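Local coordinates for periplasmic binding protein (Veillonella parvula, PDB 4LJS) that probably captures a small solute, perhaps a metal chelate, in the periplasm and hands it to a membrane transporter for uptake, at residues Val24-Phe29 with Asn135-Glu140; Glu63-Val68 with Tyr87-Tyr92; Ala148-Met153 with Ala216-Ala221; Ile248-Ser253 with Lys282-Leu287. All coordinates share one frame; numbering follows the deposited sequence.

Contact 1 of 4, residues Val24-Phe29 with Asn135-Glu140; sequences VTIESF and NVYIAE
S28 reaches across to the backbone of I138, where strand 24-29 crosses strand 135-138 at 63° instead of pairing with it. The CB of S28 lies 4.0 Å from CD1 of Y137. One bond further out, with the hydroxyl anti to the backbone N (chi1 -164°), OG accepts a hydrogen bond from the N of I138 at 3.0 Å. A water joins the same site: it stands 2.9 Å from S28 OG and donates to the O of I138 over 2.7 Å. Beside this polar group, I26 lays CG2 3.8 Å from CE1 of Y137, the two side chains crossing at about a right angle; the phenol OH is hydrogen-bonded to D160. I138 presses CG2 to 3.3 Å from the O of F29. An alanine in place of S28 would probably leave the N of I138 without this acceptor and take away the hydroxyl that the water meets. Strand 135-138 is an outermost strand of its parallel sheet, so the hairpin strand meets that margin through a serine hydroxyl and a shared water, with hydrocarbon contact alongside, and not through a backbone ladder.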
loop_
_atom_site.group_PDB
_atom_site.type_symbol
_atom_site.label_atom_id
_atom_site.label_comp_id
_atom_site.label_asym_id
_atom_site.label_seq_id
_atom_site.Cartn_x
_atom_site.Cartn_y
_atom_site.Cartn_z
ATOM N N VAL A 24 -13.955 -19.554 -8.828
ATOM C CA VAL A 24 -13.203 -18.353 -9.151
ATOM C C VAL A 24 -11.771 -18.701 -9.532
ATOM O O VAL A 24 -11.045 -19.332 -8.766
ATOM C CB VAL A 24 -13.192 -17.363 -7.962
ATOM C CG1 VAL A 24 -12.118 -16.306 -8.148
ATOM C CG2 VAL A 24 -14.564 -16.727 -7.794
ATOM N N THR A 25 -11.379 -18.293 -10.730
ATOM C CA THR A 25 -10.020 -18.495 -11.203
ATOM C C THR A 25 -9.253 -17.174 -11.135
ATOM O O THR A 25 -9.683 -16.167 -11.684
ATOM C CB THR A 25 -10.018 -19.046 -12.636
ATOM O OG1 THR A 25 -10.319 -20.445 -12.603
ATOM C CG2 THR A 25 -8.667 -18.849 -13.284
ATOM N N ILE A 26 -8.124 -17.186 -10.442
ATOM C CA ILE A 26 -7.333 -15.983 -10.237
ATOM C C ILE A 26 -5.938 -16.158 -10.825
ATOM O O ILE A 26 -5.326 -17.219 -10.682
ATOM C CB ILE A 26 -7.200 -15.664 -8.727
ATOM C CG1 ILE A 26 -8.554 -15.247 -8.140
ATOM C CG2 ILE A 26 -6.143 -14.581 -8.479
ATOM C CD1 ILE A 26 -9.150 -14.009 -8.792
ATOM N N GLU A 27 -5.444 -15.118 -11.491
ATOM C CA GLU A 27 -4.059 -15.086 -11.940
ATOM C C GLU A 27 -3.173 -14.232 -11.023
ATOM O O GLU A 27 -3.482 -13.075 -10.729
ATOM C CB GLU A 27 -3.963 -14.564 -13.374
ATOM C CG GLU A 27 -2.529 -14.322 -13.830
ATOM C CD GLU A 27 -2.449 -13.746 -15.226
ATOM O OE1 GLU A 27 -2.467 -12.504 -15.358
ATOM O OE2 GLU A 27 -2.367 -14.534 -16.190
ATOM N N SER A 28 -2.064 -14.816 -10.585
ATOM C CA SER A 28 -1.072 -14.107 -9.788
ATOM C C SER A 28 0.294 -14.419 -10.388
ATOM O O SER A 28 0.375 -15.086 -11.424
ATOM C CB SER A 28 -1.152 -14.549 -8.325
ATOM O OG SER A 28 -0.472 -13.651 -7.456
ATOM N N PHE A 29 1.362 -13.934 -9.762
ATOM C CA PHE A 29 2.710 -14.110 -10.310
ATOM C C PHE A 29 3.712 -14.450 -9.213
ATOM O O PHE A 29 3.657 -13.892 -8.122
ATOM C CB PHE A 29 3.191 -12.829 -11.007
ATOM C CG PHE A 29 2.268 -12.333 -12.076
ATOM C CD1 PHE A 29 1.141 -11.590 -11.748
ATOM C CD2 PHE A 29 2.532 -12.602 -13.416
ATOM C CE1 PHE A 29 0.283 -11.134 -12.735
ATOM C CE2 PHE A 29 1.683 -12.149 -14.407
ATOM C CZ PHE A 29 0.555 -11.411 -14.065
ATOM N N ASN A 135 -4.273 -22.250 -1.151
ATOM C CA ASN A 135 -3.935 -21.345 -2.236
ATOM C C ASN A 135 -2.989 -20.245 -1.785
ATOM O O ASN A 135 -2.872 -19.959 -0.589
ATOM C CB ASN A 135 -5.206 -20.747 -2.828
ATOM C CG ASN A 135 -5.941 -21.734 -3.688
ATOM O OD1 ASN A 135 -5.360 -22.303 -4.612
ATOM N ND2 ASN A 135 -7.208 -21.979 -3.374
ATOM N N VAL A 136 -2.310 -19.640 -2.753
ATOM C CA VAL A 136 -1.400 -18.524 -2.493
ATOM C C VAL A 136 -1.763 -17.363 -3.422
ATOM O O VAL A 136 -2.000 -17.565 -4.612
ATOM C CB VAL A 136 0.068 -18.936 -2.731
ATOM C CG1 VAL A 136 1.005 -17.724 -2.656
ATOM C CG2 VAL A 136 0.487 -20.018 -1.735
ATOM N N TYR A 137 -1.847 -16.160 -2.866
ATOM C CA TYR A 137 -2.028 -14.968 -3.678
ATOM C C TYR A 137 -0.910 -13.978 -3.384
ATOM O O TYR A 137 -0.626 -13.679 -2.225
ATOM C CB TYR A 137 -3.397 -14.316 -3.451
ATOM C CG TYR A 137 -3.595 -13.103 -4.328
ATOM C CD1 TYR A 137 -3.888 -13.248 -5.679
ATOM C CD2 TYR A 137 -3.461 -11.815 -3.818
ATOM C CE1 TYR A 137 -4.059 -12.147 -6.502
ATOM C CE2 TYR A 137 -3.630 -10.695 -4.641
ATOM C CZ TYR A 137 -3.927 -10.872 -5.981
ATOM O OH TYR A 137 -4.095 -9.780 -6.812
ATOM N N ILE A 138 -0.288 -13.481 -4.447
ATOM C CA ILE A 138 0.884 -12.620 -4.346
ATOM C C ILE A 138 0.590 -11.222 -4.910
ATOM O O ILE A 138 0.048 -11.094 -6.008
ATOM C CB ILE A 138 2.069 -13.272 -5.096
ATOM C CG1 ILE A 138 2.483 -14.557 -4.372
ATOM C CG2 ILE A 138 3.249 -12.310 -5.222
ATOM C CD1 ILE A 138 3.458 -15.422 -5.148
ATOM N N ALA A 139 0.929 -10.178 -4.154
ATOM C CA ALA A 139 0.748 -8.804 -4.635
ATOM C C ALA A 139 1.613 -8.533 -5.864
ATOM O O ALA A 139 2.841 -8.627 -5.800
ATOM C CB ALA A 139 1.082 -7.811 -3.547
ATOM N N GLU A 140 0.979 -8.185 -6.978
ATOM C CA GLU A 140 1.726 -7.874 -8.194
ATOM C C GLU A 140 2.703 -6.702 -8.011
ATOM O O GLU A 140 3.772 -6.679 -8.614
ATOM C CB GLU A 140 0.779 -7.596 -9.366
ATOM C CG GLU A 140 1.510 -7.391 -10.674
ATOM C CD GLU A 140 0.599 -6.923 -11.794
ATOM O OE1 GLU A 140 -0.604 -6.692 -11.534
ATOM O OE2 GLU A 140 1.098 -6.785 -12.934
HETATM O O HOH W 1 -1.010 -11.028 -8.468
#

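Contact 2 of 4, residues Glu63-Val68 with Tyr87-Tyr92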
loop_
_atom_site.group_PDB
_atom_site.type_symbol
_atom_site.label_atom_id
_atom_site.label_comp_id
_atom_site.label_asym_id
_atom_site.label_seq_id
_atom_site.Cartn_x
_atom_site.Cartn_y
_atom_site.Cartn_z
ATOM N N GLU A 63 -13.991 -9.266 5.783
ATOM C CA GLU A 63 -13.687 -10.656 6.087
ATOM C C GLU A 63 -12.537 -10.843 7.073
ATOM O O GLU A 63 -11.841 -11.859 7.044
ATOM C CB GLU A 63 -13.455 -11.452 4.796
ATOM C CG GLU A 63 -14.717 -11.633 3.938
ATOM C CD GLU A 63 -15.843 -12.383 4.657
ATOM O OE1 GLU A 63 -17.001 -12.325 4.178
ATOM O OE2 GLU A 63 -15.579 -13.042 5.688
ATOM N N GLY A 64 -12.368 -9.866 7.960
ATOM C CA GLY A 64 -11.348 -9.909 8.996
ATOM C C GLY A 64 -11.398 -11.152 9.867
ATOM O O GLY A 64 -10.363 -11.644 10.308
ATOM N N ASP A 65 -12.601 -11.663 10.113
ATOM C CA ASP A 65 -12.768 -12.856 10.940
ATOM C C ASP A 65 -12.091 -14.080 10.350
ATOM O O ASP A 65 -11.796 -15.021 11.069
ATOM C CB ASP A 65 -14.246 -13.165 11.166
ATOM C CG ASP A 65 -14.811 -12.431 12.348
ATOM O OD1 ASP A 65 -14.017 -12.055 13.238
ATOM O OD2 ASP A 65 -16.044 -12.235 12.394
ATOM N N ARG A 66 -11.857 -14.075 9.041
ATOM C CA ARG A 66 -11.265 -15.238 8.385
ATOM C C ARG A 66 -9.740 -15.270 8.514
ATOM O O ARG A 66 -9.103 -16.280 8.215
ATOM C CB ARG A 66 -11.715 -15.328 6.920
ATOM C CG ARG A 66 -13.225 -15.511 6.794
ATOM C CD ARG A 66 -13.710 -15.601 5.362
ATOM N NE ARG A 66 -15.155 -15.833 5.323
ATOM C CZ ARG A 66 -15.718 -17.028 5.170
ATOM N NH1 ARG A 66 -14.961 -18.105 5.009
ATOM N NH2 ARG A 66 -17.039 -17.146 5.156
ATOM N N ILE A 67 -9.162 -14.169 8.986
ATOM C CA ILE A 67 -7.719 -14.088 9.170
ATOM C C ILE A 67 -7.258 -14.788 10.455
ATOM O O ILE A 67 -7.653 -14.410 11.561
ATOM C CB ILE A 67 -7.242 -12.629 9.221
ATOM C CG1 ILE A 67 -7.629 -11.882 7.944
ATOM C CG2 ILE A 67 -5.737 -12.582 9.459
ATOM C CD1 ILE A 67 -7.265 -10.402 7.969
ATOM N N VAL A 68 -6.416 -15.804 10.305
ATOM C CA VAL A 68 -5.824 -16.478 11.453
ATOM C C VAL A 68 -4.546 -15.767 11.876
ATOM O O VAL A 68 -4.313 -15.534 13.066
ATOM C CB VAL A 68 -5.535 -17.964 11.162
ATOM C CG1 VAL A 68 -4.746 -18.594 12.317
ATOM C CG2 VAL A 68 -6.839 -18.713 10.944
ATOM N N TYR A 87 -8.756 -5.690 13.449
ATOM C CA TYR A 87 -7.334 -5.973 13.584
ATOM C C TYR A 87 -7.009 -6.613 14.927
ATOM O O TYR A 87 -6.289 -7.617 14.982
ATOM C CB TYR A 87 -6.491 -4.707 13.412
ATOM C CG TYR A 87 -5.016 -4.989 13.583
ATOM C CD1 TYR A 87 -4.306 -5.661 12.599
ATOM C CD2 TYR A 87 -4.337 -4.604 14.739
ATOM C CE1 TYR A 87 -2.955 -5.943 12.756
ATOM C CE2 TYR A 87 -2.989 -4.871 14.902
ATOM C CZ TYR A 87 -2.302 -5.542 13.906
ATOM O OH TYR A 87 -0.959 -5.818 14.062
ATOM N N ASP A 88 -7.548 -6.031 16.000
ATOM C CA ASP A 88 -7.289 -6.513 17.357
ATOM C C ASP A 88 -7.699 -7.971 17.560
ATOM O O ASP A 88 -7.123 -8.665 18.393
ATOM C CB ASP A 88 -8.000 -5.639 18.407
ATOM C CG ASP A 88 -7.473 -4.205 18.442
ATOM O OD1 ASP A 88 -6.352 -3.952 17.954
ATOM O OD2 ASP A 88 -8.184 -3.327 18.972
ATOM N N LYS A 89 -8.691 -8.438 16.809
ATOM C CA LYS A 89 -9.184 -9.805 16.992
ATOM C C LYS A 89 -8.291 -10.878 16.364
ATOM O O LYS A 89 -8.430 -12.058 16.666
ATOM C CB LYS A 89 -10.596 -9.946 16.437
ATOM C CG LYS A 89 -11.681 -9.277 17.260
ATOM C CD LYS A 89 -13.041 -9.593 16.659
ATOM C CE LYS A 89 -13.182 -11.095 16.386
ATOM N NZ LYS A 89 -14.392 -11.437 15.581
ATOM N N ILE A 90 -7.400 -10.474 15.466
ATOM C CA ILE A 90 -6.535 -11.434 14.784
ATOM C C ILE A 90 -5.664 -12.167 15.798
ATOM O O ILE A 90 -4.912 -11.539 16.542
ATOM C CB ILE A 90 -5.670 -10.745 13.716
ATOM C CG1 ILE A 90 -6.568 -10.124 12.636
ATOM C CG2 ILE A 90 -4.686 -11.729 13.076
ATOM C CD1 ILE A 90 -5.812 -9.202 11.692
ATOM N N PRO A 91 -5.799 -13.504 15.853
ATOM C CA PRO A 91 -5.074 -14.370 16.791
ATOM C C PRO A 91 -3.539 -14.234 16.738
ATOM O O PRO A 91 -2.923 -14.056 17.784
ATOM C CB PRO A 91 -5.504 -15.776 16.363
ATOM C CG PRO A 91 -6.855 -15.581 15.757
ATOM C CD PRO A 91 -6.776 -14.260 15.048
ATOM N N TYR A 92 -2.934 -14.320 15.557
ATOM C CA TYR A 92 -1.473 -14.269 15.459
ATOM C C TYR A 92 -1.011 -13.012 14.738
ATOM O O TYR A 92 -1.344 -12.811 13.571
ATOM C CB TYR A 92 -0.927 -15.491 14.710
ATOM C CG TYR A 92 -1.178 -16.839 15.362
ATOM C CD1 TYR A 92 -0.297 -17.352 16.312
ATOM C CD2 TYR A 92 -2.281 -17.609 15.009
ATOM C CE1 TYR A 92 -0.519 -18.606 16.913
ATOM C CE2 TYR A 92 -2.516 -18.857 15.598
ATOM C CZ TYR A 92 -1.630 -19.353 16.545
ATOM O OH TYR A 92 -1.861 -20.590 17.116
#
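V68 and P91 bring the two backbones together, CA to CA 5.8 Å, where 65-68 and 89-92 run within 14° of each other and the N of Y92 donates to the O of V68 (3.1 Å, 154° at the hydrogen), in the carbonyl plane. That same oxygen lies in the plane of the Y92 ring, at its edge, 3.5 Å from CD2, and P91 sets CD 3.4 Å from it. V68 and Y92 then lie side by side, pointing the same way, with V68 CG1 3.8 Å from Y92 CD2. On the neighbouring pair the branch methyls meet: I67 CG2 and I90 CG2 are 3.9 Å apart, and I90 CG2 also touches the O of V68. Swapping I90 for an alanine would probably open a gap beside I67 CG2 and V68 O. I55 of helix 52-60 also packs on I90. Further out, the chain of K89 is bent at chi3 (49°), which turns CE out of the extended line, and NZ forms a salt bridge with OD1 of D65; the modelled 2.5 Å is very short, so its exact length is doubtful. The chemistry is therefore graded: an exposed ion pair, a small apolar patch, and a carbonyl gripped by an amide and flanked by two rings, which ties the loop after helix 84-89 to strand 67-71 at one margin of the parallel sheet.

Contact 3 of 4, residues Ala148-Met153 with Ala216-Ala221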
loop_
_atom_site.group_PDB
_atom_site.type_symbol
_atom_site.label_atom_id
_atom_site.label_comp_id
_atom_site.label_asym_id
_atom_site.label_seq_id
_atom_site.Cartn_x
_atom_site.Cartn_y
_atom_site.Cartn_z
ATOM N N ALA A 148 7.336 -0.484 -13.809
ATOM C CA ALA A 148 6.644 0.666 -13.243
ATOM C C ALA A 148 5.486 0.200 -12.361
ATOM O O ALA A 148 4.640 -0.583 -12.788
ATOM C CB ALA A 148 6.147 1.583 -14.344
ATOM N N LEU A 149 5.468 0.670 -11.119
ATOM C CA LEU A 149 4.404 0.328 -10.184
ATOM C C LEU A 149 3.264 1.337 -10.325
ATOM O O LEU A 149 3.496 2.549 -10.394
ATOM C CB LEU A 149 4.969 0.284 -8.769
ATOM C CG LEU A 149 6.132 -0.714 -8.675
ATOM C CD1 LEU A 149 6.790 -0.700 -7.306
ATOM C CD2 LEU A 149 5.671 -2.131 -9.041
ATOM N N THR A 150 2.036 0.836 -10.414
ATOM C CA THR A 150 0.904 1.692 -10.769
ATOM C C THR A 150 -0.283 1.577 -9.813
ATOM O O THR A 150 -0.386 0.614 -9.039
ATOM C CB THR A 150 0.384 1.376 -12.193
ATOM O OG1 THR A 150 -0.119 0.035 -12.229
ATOM C CG2 THR A 150 1.500 1.547 -13.250
HETATM N N MSE A 151 -1.181 2.561 -9.890
HETATM C CA MSE A 151 -2.435 2.512 -9.151
HETATM C C MSE A 151 -3.278 1.331 -9.624
HETATM O O MSE A 151 -3.945 0.671 -8.825
HETATM C CB MSE A 151 -3.212 3.825 -9.313
HETATM C CG MSE A 151 -2.488 5.038 -8.751
HETATM SE SE MSE A 151 -3.563 6.660 -8.778
HETATM C CE MSE A 151 -4.841 6.158 -7.405
ATOM N N ASP A 152 -3.239 1.078 -10.930
ATOM C CA ASP A 152 -3.939 -0.047 -11.537
ATOM C C ASP A 152 -3.648 -1.383 -10.850
ATOM O O ASP A 152 -4.571 -2.151 -10.580
ATOM C CB ASP A 152 -3.616 -0.144 -13.030
ATOM C CG ASP A 152 -4.406 0.854 -13.862
ATOM O OD1 ASP A 152 -5.428 1.373 -13.359
ATOM O OD2 ASP A 152 -4.007 1.119 -15.018
HETATM N N MSE A 153 -2.379 -1.660 -10.567
HETATM C CA MSE A 153 -2.029 -2.904 -9.877
HETATM C C MSE A 153 -2.739 -3.018 -8.536
HETATM O O MSE A 153 -3.150 -4.109 -8.150
HETATM C CB MSE A 153 -0.525 -3.019 -9.654
HETATM C CG MSE A 153 0.264 -3.221 -10.912
HETATM SE SE MSE A 153 2.160 -3.053 -10.538
HETATM C CE MSE A 153 2.814 -3.228 -12.384
ATOM N N ALA A 216 4.094 6.215 -5.880
ATOM C CA ALA A 216 3.969 7.616 -5.486
ATOM C C ALA A 216 4.046 8.515 -6.709
ATOM O O ALA A 216 3.270 9.461 -6.838
ATOM C CB ALA A 216 5.035 8.003 -4.468
ATOM N N GLY A 217 4.978 8.211 -7.607
ATOM C CA GLY A 217 5.104 8.948 -8.853
ATOM C C GLY A 217 3.836 8.822 -9.682
ATOM O O GLY A 217 3.328 9.811 -10.211
ATOM N N ASN A 218 3.311 7.603 -9.777
ATOM C CA ASN A 218 2.115 7.352 -10.574
ATOM C C ASN A 218 0.892 8.043 -9.986
ATOM O O ASN A 218 -0.022 8.442 -10.711
ATOM C CB ASN A 218 1.866 5.848 -10.730
ATOM C CG ASN A 218 0.705 5.532 -11.667
ATOM O OD1 ASN A 218 -0.335 5.025 -11.243
ATOM N ND2 ASN A 218 0.883 5.829 -12.949
ATOM N N ILE A 219 0.869 8.190 -8.668
ATOM C CA ILE A 219 -0.236 8.895 -8.032
ATOM C C ILE A 219 -0.174 10.374 -8.411
ATOM O O ILE A 219 -1.189 10.967 -8.781
ATOM C CB ILE A 219 -0.239 8.705 -6.516
ATOM C CG1 ILE A 219 -0.539 7.238 -6.181
ATOM C CG2 ILE A 219 -1.258 9.639 -5.854
ATOM C CD1 ILE A 219 -0.126 6.835 -4.747
ATOM N N GLY A 220 1.025 10.951 -8.352
ATOM C CA GLY A 220 1.242 12.301 -8.840
ATOM C C GLY A 220 0.827 12.485 -10.294
ATOM O O GLY A 220 0.124 13.442 -10.622
ATOM N N ALA A 221 1.256 11.571 -11.164
ATOM C CA ALA A 221 0.892 11.625 -12.586
ATOM C C ALA A 221 -0.613 11.437 -12.809
ATOM O O ALA A 221 -1.227 12.172 -13.582
ATOM C CB ALA A 221 1.681 10.587 -13.387
#
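N218 and M151 carry the polar part of this contact. The carboxamide oxygen OD1 of N218 accepts from the backbone N of M151 at 2.9 Å, with 166° at the hydrogen; the donor stands above the carbonyl plane, 36° out of it. N218 points its CB at the other segment and holds CG anti to its own backbone N (chi1 -174°), which sends CG out from helix 215-222. A second bond belongs to the start of helix 151-164 alone: the N of M153 donates to OG1 of T150, over a longish 3.3 Å, so T150 is the N-cap. Two of the first amides of the helix are thus met by side-chain oxygens, one from its own cap and one from the facing helix.

Close non-bonded contacts accompany the bond to N218. OD1 of N218 comes to 3.3 Å from CG of M151 and 3.8 Å from CB of T150, while the CB of N218 sits 3.7 Å from the O of L149.

Apolar packing completes the account. M151, a selenomethionine here, crosses I219 at about a right angle, its CG 3.9 Å and its SE 4.0 Å from CG1 of I219. L299 of helix 299-310 touches both side chains, and I303 adds to M151, so the pair sits in a small three-helix cluster.

The arrangement is an N-terminal helix cap with an added acceptor from a neighbouring helix; it joins the start of helix 151-164 to helix 215-222, probably where the two lobes of this periplasmic binding protein meet.

Contact 4 of 4, residues Ile248-Ser253 with Lys282-Leu287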
loop_
_atom_site.group_PDB
_atom_site.type_symbol
_atom_site.label_atom_id
_atom_site.label_comp_id
_atom_site.label_asym_id
_atom_site.label_seq_id
_atom_site.Cartn_x
_atom_site.Cartn_y
_atom_site.Cartn_z
ATOM N N ILE A 248 6.481 19.489 -1.803
ATOM C CA ILE A 248 7.309 18.330 -1.515
ATOM C C ILE A 248 6.541 17.322 -0.681
ATOM O O ILE A 248 5.927 17.670 0.326
ATOM C CB ILE A 248 8.568 18.720 -0.737
ATOM C CG1 ILE A 248 9.465 19.616 -1.591
ATOM C CG2 ILE A 248 9.328 17.469 -0.284
ATOM C CD1 ILE A 248 10.677 20.140 -0.852
ATOM N N PHE A 249 6.573 16.068 -1.103
ATOM C CA PHE A 249 6.046 14.999 -0.270
ATOM C C PHE A 249 7.189 14.236 0.381
ATOM O O PHE A 249 8.064 13.697 -0.301
ATOM C CB PHE A 249 5.125 14.090 -1.076
ATOM C CG PHE A 249 3.879 14.782 -1.543
ATOM C CD1 PHE A 249 2.812 14.976 -0.673
ATOM C CD2 PHE A 249 3.788 15.284 -2.828
ATOM C CE1 PHE A 249 1.673 15.626 -1.083
ATOM C CE2 PHE A 249 2.643 15.932 -3.250
ATOM C CZ PHE A 249 1.583 16.105 -2.376
ATOM N N LEU A 250 7.190 14.236 1.709
ATOM C CA LEU A 250 8.178 13.495 2.486
ATOM C C LEU A 250 7.641 12.113 2.834
ATOM O O LEU A 250 6.768 11.968 3.696
ATOM C CB LEU A 250 8.527 14.247 3.771
ATOM C CG LEU A 250 9.250 15.588 3.631
ATOM C CD1 LEU A 250 9.630 16.123 5.006
ATOM C CD2 LEU A 250 10.482 15.454 2.746
ATOM N N ILE A 251 8.162 11.100 2.157
ATOM C CA ILE A 251 7.744 9.725 2.396
ATOM C C ILE A 251 8.421 9.156 3.643
ATOM O O ILE A 251 9.637 9.253 3.798
ATOM C CB ILE A 251 8.008 8.850 1.158
ATOM C CG1 ILE A 251 7.166 9.364 -0.015
ATOM C CG2 ILE A 251 7.695 7.388 1.446
ATOM C CD1 ILE A 251 7.491 8.729 -1.343
ATOM N N VAL A 252 7.621 8.585 4.542
ATOM C CA VAL A 252 8.146 8.069 5.805
ATOM C C VAL A 252 7.762 6.617 6.009
ATOM O O VAL A 252 6.581 6.267 5.927
ATOM C CB VAL A 252 7.610 8.851 7.014
ATOM C CG1 VAL A 252 8.406 8.483 8.279
ATOM C CG2 VAL A 252 7.663 10.342 6.750
ATOM N N SER A 253 8.754 5.780 6.292
ATOM C CA SER A 253 8.514 4.365 6.532
ATOM C C SER A 253 8.035 4.119 7.955
ATOM O O SER A 253 8.172 4.983 8.823
ATOM C CB SER A 253 9.785 3.556 6.283
ATOM O OG SER A 253 10.793 3.921 7.202
ATOM N N LYS A 282 5.456 26.776 2.490
ATOM C CA LYS A 282 5.124 25.788 3.509
ATOM C C LYS A 282 4.297 24.639 2.947
ATOM O O LYS A 282 3.321 24.204 3.552
ATOM C CB LYS A 282 4.416 26.456 4.692
ATOM C CG LYS A 282 5.246 27.568 5.332
ATOM C CD LYS A 282 4.411 28.451 6.247
ATOM C CE LYS A 282 4.311 27.878 7.650
ATOM N NZ LYS A 282 5.616 27.924 8.369
ATOM N N ARG A 283 4.704 24.149 1.782
ATOM C CA ARG A 283 4.022 23.028 1.154
ATOM C C ARG A 283 4.918 21.791 1.176
ATOM O O ARG A 283 5.370 21.293 0.146
ATOM C CB ARG A 283 3.559 23.409 -0.257
ATOM C CG ARG A 283 2.601 24.608 -0.249
ATOM C CD ARG A 283 2.095 24.967 -1.639
ATOM N NE ARG A 283 1.402 23.850 -2.283
ATOM C CZ ARG A 283 1.052 23.837 -3.564
ATOM N NH1 ARG A 283 1.327 24.881 -4.333
ATOM N NH2 ARG A 283 0.433 22.781 -4.079
ATOM N N VAL A 284 5.188 21.320 2.387
ATOM C CA VAL A 284 5.987 20.129 2.601
ATOM C C VAL A 284 5.175 19.240 3.523
ATOM O O VAL A 284 4.902 19.606 4.668
ATOM C CB VAL A 284 7.338 20.473 3.254
ATOM C CG1 VAL A 284 8.160 19.210 3.486
ATOM C CG2 VAL A 284 8.108 21.487 2.396
ATOM N N HIS A 285 4.765 18.081 3.020
ATOM C CA HIS A 285 3.847 17.235 3.768
ATOM C C HIS A 285 4.350 15.806 3.906
ATOM O O HIS A 285 5.017 15.280 3.010
ATOM C CB HIS A 285 2.477 17.224 3.090
ATOM C CG HIS A 285 2.041 18.569 2.602
ATOM N ND1 HIS A 285 1.443 19.502 3.423
ATOM C CD2 HIS A 285 2.116 19.140 1.374
ATOM C CE1 HIS A 285 1.170 20.588 2.723
ATOM N NE2 HIS A 285 1.569 20.395 1.478
ATOM N N PHE A 286 4.007 15.186 5.033
ATOM C CA PHE A 286 4.321 13.785 5.275
ATOM C C PHE A 286 3.441 12.882 4.418
ATOM O O PHE A 286 2.253 13.145 4.241
ATOM C CB PHE A 286 4.108 13.445 6.752
ATOM C CG PHE A 286 5.222 13.906 7.649
ATOM C CD1 PHE A 286 6.540 13.581 7.364
ATOM C CD2 PHE A 286 4.950 14.666 8.782
ATOM C CE1 PHE A 286 7.572 13.993 8.199
ATOM C CE2 PHE A 286 5.976 15.085 9.619
ATOM C CZ PHE A 286 7.291 14.750 9.325
ATOM N N LEU A 287 4.032 11.816 3.890
ATOM C CA LEU A 287 3.295 10.826 3.117
ATOM C C LEU A 287 3.747 9.434 3.564
ATOM O O LEU A 287 4.884 9.032 3.313
ATOM C CB LEU A 287 3.539 11.036 1.618
ATOM C CG LEU A 287 2.870 10.105 0.596
ATOM C CD1 LEU A 287 1.354 10.082 0.751
ATOM C CD2 LEU A 287 3.255 10.514 -0.828
#
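I248, F249, L250 and I251 pair one for one with V284, H285, F286 and L287 as adjacent parallel strands of the mixed sheet, their short axes 4.4 Å apart and inclined by 29°. Five backbone bonds make the ladder, alternating in direction: I248 N to R283 O, H285 N to I248 O, L250 N to H285 O, L287 N to L250 O and V252 N to L287 O. The two that involve L250 are the shortest at 2.7 Å each, L250 N to H285 O and L287 N to L250 O. The geometry drifts along the ladder, for the bond from H285 to I248 lies nearly along the C=O axis, whereas the N of L287 stands 41° above the carbonyl plane of L250.

Between the strands the chain passes through helix 260-268 and then helix 277-280; two parallel neighbouring strands joined through these helices make a beta-alpha-beta crossover. Helix 277-280 ends in a Schellman motif with K282 at C-prime. M264 of the first helix packs on L250, V284 and F286, on the face they share with I248. There V284 puts CG1 3.7 Å from CD1 of L250. V252, one step beyond the last pair, brings CG2 to 3.5 Å from CD1 of F286.

The reverse face carries F249, I251, H285 and L287. The CD2 of L287 lies 4.0 Å from CB of F249 and 4.2 Å from CG1 of I251. I251 and L287 run side by side, pointing the same way; V306 of helix 299-310 touches F249 and L287, and the F249 ring stacks on F199 of strand 196-203.

Contact 4 is the buried one, a regular backbone ladder with largely apolar side chains on both faces; the other three are partly buried and rely more on side-chain polar atoms. Contacts 1 and 2 meet the same parallel sheet at its two outermost strands, 135-138 and 67-71, with centres 21 Å apart, one using a hydroxyl and a water, the other an ion pair and a lone backbone bond. Contact 3, at a helix start, touches both neighbours: E140 OE1 lies 3.6 Å from M153 CG toward contact 1, and A216 CB 4.0 Å from I251 CD1 toward contact 4. Contacts 1 and 4 lie on opposite sides of the chain's centre, their centres about 33 Å apart.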